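Local coordinates for DUF2790 domain-containing protein (Pseudomonas aeruginosa, PDB 4F98) that is of unknown function, belongs to the DUF2790 family, carries a predicted signal sequence in its natural form and is probably exported from the cytoplasm, at residues D24-L29 with V46-S51. Numbering follows the deposited sequence.
Sequences DVKNVL and VYEDHS
Both carboxylate oxygens of Asp24 are used by His50, one by the ring and one by the backbone. His50 ND1 donates to Asp24 OD1 at 2.5 Å, a short bond that is nearly straight (167° at the hydrogen); it uses the syn side of the carboxylate, and OD1 lies close to the plane of the imidazole. His50 N reaches Asp24 OD2 at 2.9 Å from above the carboxylate plane. CG anti to the backbone N (chi1 179°) puts the carboxyl carbon of Asp24 beside His50. Over one face of that residue's ring lies Lys26 CB, 3.7 Å from the centroid and only 10° off the normal, a CH-pi contact. The backbone here is a classic beta bulge: Lys26 and Asn27 both face Glu48, whose O accepts from Lys26 N (2.8 Å) and Asn27 N (3.2 Å). The bulge lies where strand 27-31 starts and strand 40-48 ends, in the antiparallel hairpin they form within the three-stranded sheet, and Glu48 N returns a bond to Asn27 O. On the face shared by Asn27 and Glu48 the two side chains run side by side, and Asn27 ND2 meets Glu48 OE1 at 2.9 Å. Lys26 NZ stays beyond salt-bridge range of Glu48 OE2, but a water accepts from Lys26 NZ and donates to Glu48 OE2. On the side of Val25 and Tyr47, Val25 CG2 sits over the Tyr47 ring, offset toward its rim, 4.2 Å from the centroid; Trp62 of the second subunit packs on both residues, and His55 stacks on Tyr47.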
loop_
_atom_site.group_PDB
_atom_site.type_symbol
_atom_site.label_atom_id
_atom_site.label_comp_id
_atom_site.label_asym_id
_atom_site.label_seq_id
_atom_site.Cartn_x
_atom_site.Cartn_y
_atom_site.Cartn_z
ATOM N N ASP A 24 16.290 -4.362 -0.261
ATOM C CA ASP A 24 16.796 -5.361 -1.169
ATOM C C ASP A 24 15.754 -6.482 -1.216
ATOM O O ASP A 24 15.789 -7.400 -0.395
ATOM C CB ASP A 24 18.150 -5.893 -0.710
ATOM C CG ASP A 24 18.685 -6.980 -1.652
ATOM O OD1 ASP A 24 18.442 -6.892 -2.879
ATOM O OD2 ASP A 24 19.314 -7.918 -1.164
ATOM N N VAL A 25 14.807 -6.366 -2.143
ATOM C CA VAL A 25 13.702 -7.312 -2.282
ATOM C C VAL A 25 13.933 -8.211 -3.486
ATOM O O VAL A 25 13.843 -7.768 -4.628
ATOM C CB VAL A 25 12.338 -6.581 -2.423
ATOM C CG1 VAL A 25 11.197 -7.604 -2.561
ATOM C CG2 VAL A 25 12.098 -5.627 -1.232
ATOM N N LYS A 26 14.219 -9.485 -3.224
ATOM C CA LYS A 26 14.283 -10.480 -4.289
ATOM C C LYS A 26 12.898 -11.071 -4.530
ATOM O O LYS A 26 12.428 -11.118 -5.658
ATOM C CB LYS A 26 15.250 -11.592 -3.942
ATOM C CG LYS A 26 15.478 -12.578 -5.077
ATOM C CD LYS A 26 16.475 -13.633 -4.674
ATOM C CE LYS A 26 16.702 -14.645 -5.786
ATOM N NZ LYS A 26 17.682 -15.693 -5.387
ATOM N N ASN A 27 12.272 -11.563 -3.461
ATOM C CA ASN A 27 10.952 -12.171 -3.524
ATOM C C ASN A 27 10.084 -11.715 -2.361
ATOM O O ASN A 27 10.559 -11.565 -1.263
ATOM C CB ASN A 27 11.051 -13.705 -3.494
ATOM C CG ASN A 27 11.617 -14.284 -4.775
ATOM O OD1 ASN A 27 11.096 -14.033 -5.862
ATOM N ND2 ASN A 27 12.676 -15.070 -4.652
ATOM N N VAL A 28 8.808 -11.538 -2.632
ATOM C CA VAL A 28 7.797 -11.278 -1.615
ATOM C C VAL A 28 7.145 -12.629 -1.324
ATOM O O VAL A 28 6.531 -13.246 -2.199
ATOM C CB VAL A 28 6.763 -10.229 -2.091
ATOM C CG1 VAL A 28 5.672 -10.021 -1.031
ATOM C CG2 VAL A 28 7.452 -8.904 -2.451
ATOM N N LEU A 29 7.295 -13.100 -0.091
ATOM C CA LEU A 29 6.760 -14.417 0.292
ATOM C C LEU A 29 5.387 -14.373 0.926
ATOM O O LEU A 29 4.635 -15.340 0.830
ATOM C CB LEU A 29 7.736 -15.121 1.227
ATOM C CG LEU A 29 9.177 -15.343 0.707
ATOM C CD1 LEU A 29 9.903 -16.255 1.667
ATOM C CD2 LEU A 29 9.225 -15.864 -0.708
ATOM N N VAL A 46 6.342 -10.363 4.446
ATOM C CA VAL A 46 7.582 -11.111 4.594
ATOM C C VAL A 46 8.236 -11.167 3.225
ATOM O O VAL A 46 7.615 -11.606 2.260
ATOM C CB VAL A 46 7.389 -12.507 5.176
ATOM C CG1 VAL A 46 8.745 -13.264 5.278
ATOM C CG2 VAL A 46 6.659 -12.404 6.524
ATOM N N TYR A 47 9.477 -10.712 3.140
ATOM C CA TYR A 47 10.238 -10.738 1.892
ATOM C C TYR A 47 11.606 -11.390 2.104
ATOM O O TYR A 47 12.129 -11.433 3.213
ATOM C CB TYR A 47 10.327 -9.322 1.253
ATOM C CG TYR A 47 11.280 -8.373 1.908
ATOM C CD1 TYR A 47 12.625 -8.342 1.539
ATOM C CD2 TYR A 47 10.847 -7.515 2.915
ATOM C CE1 TYR A 47 13.515 -7.484 2.164
ATOM C CE2 TYR A 47 11.748 -6.634 3.545
ATOM C CZ TYR A 47 13.073 -6.638 3.177
ATOM O OH TYR A 47 13.968 -5.802 3.786
ATOM N N GLU A 48 12.171 -11.850 0.995
ATOM C CA GLU A 48 13.490 -12.479 0.915
ATOM C C GLU A 48 14.412 -11.510 0.207
ATOM O O GLU A 48 14.045 -10.988 -0.858
ATOM C CB GLU A 48 13.379 -13.776 0.112
ATOM C CG GLU A 48 14.688 -14.512 -0.131
ATOM C CD GLU A 48 14.604 -15.563 -1.205
ATOM O OE1 GLU A 48 13.575 -15.659 -1.908
ATOM O OE2 GLU A 48 15.602 -16.311 -1.348
ATOM N N ASP A 49 15.596 -11.294 0.770
ATOM C CA ASP A 49 16.598 -10.456 0.128
ATOM C C ASP A 49 17.519 -11.282 -0.779
ATOM O O ASP A 49 17.412 -12.500 -0.832
ATOM C CB ASP A 49 17.350 -9.591 1.153
ATOM C CG ASP A 49 18.250 -10.358 2.091
ATOM O OD1 ASP A 49 18.762 -11.444 1.744
ATOM O OD2 ASP A 49 18.497 -9.809 3.193
ATOM N N HIS A 50 18.424 -10.622 -1.500
ATOM C CA HIS A 50 19.296 -11.347 -2.442
ATOM C C HIS A 50 20.326 -12.246 -1.753
ATOM O O HIS A 50 20.802 -13.198 -2.379
ATOM C CB HIS A 50 19.897 -10.402 -3.506
ATOM C CG HIS A 50 18.904 -9.997 -4.564
ATOM N ND1 HIS A 50 18.165 -8.833 -4.499
ATOM C CD2 HIS A 50 18.493 -10.636 -5.689
ATOM C CE1 HIS A 50 17.368 -8.759 -5.549
ATOM N NE2 HIS A 50 17.544 -9.840 -6.285
ATOM N N SER A 51 20.647 -11.978 -0.484
ATOM C CA SER A 51 21.531 -12.841 0.295
ATOM C C SER A 51 20.816 -14.126 0.746
ATOM O O SER A 51 21.472 -15.104 1.099
ATOM C CB SER A 51 22.104 -12.090 1.502
ATOM O OG SER A 51 22.808 -10.928 1.091
HETATM O O HOH W 1 16.421 -5.226 2.570
HETATM O O HOH W 2 20.819 -8.947 0.722
HETATM O O HOH W 3 17.936 -15.114 -2.005
HETATM O O HOH W 4 19.897 -14.148 -5.015
HETATM O O HOH W 5 16.087 -17.340 -3.808
#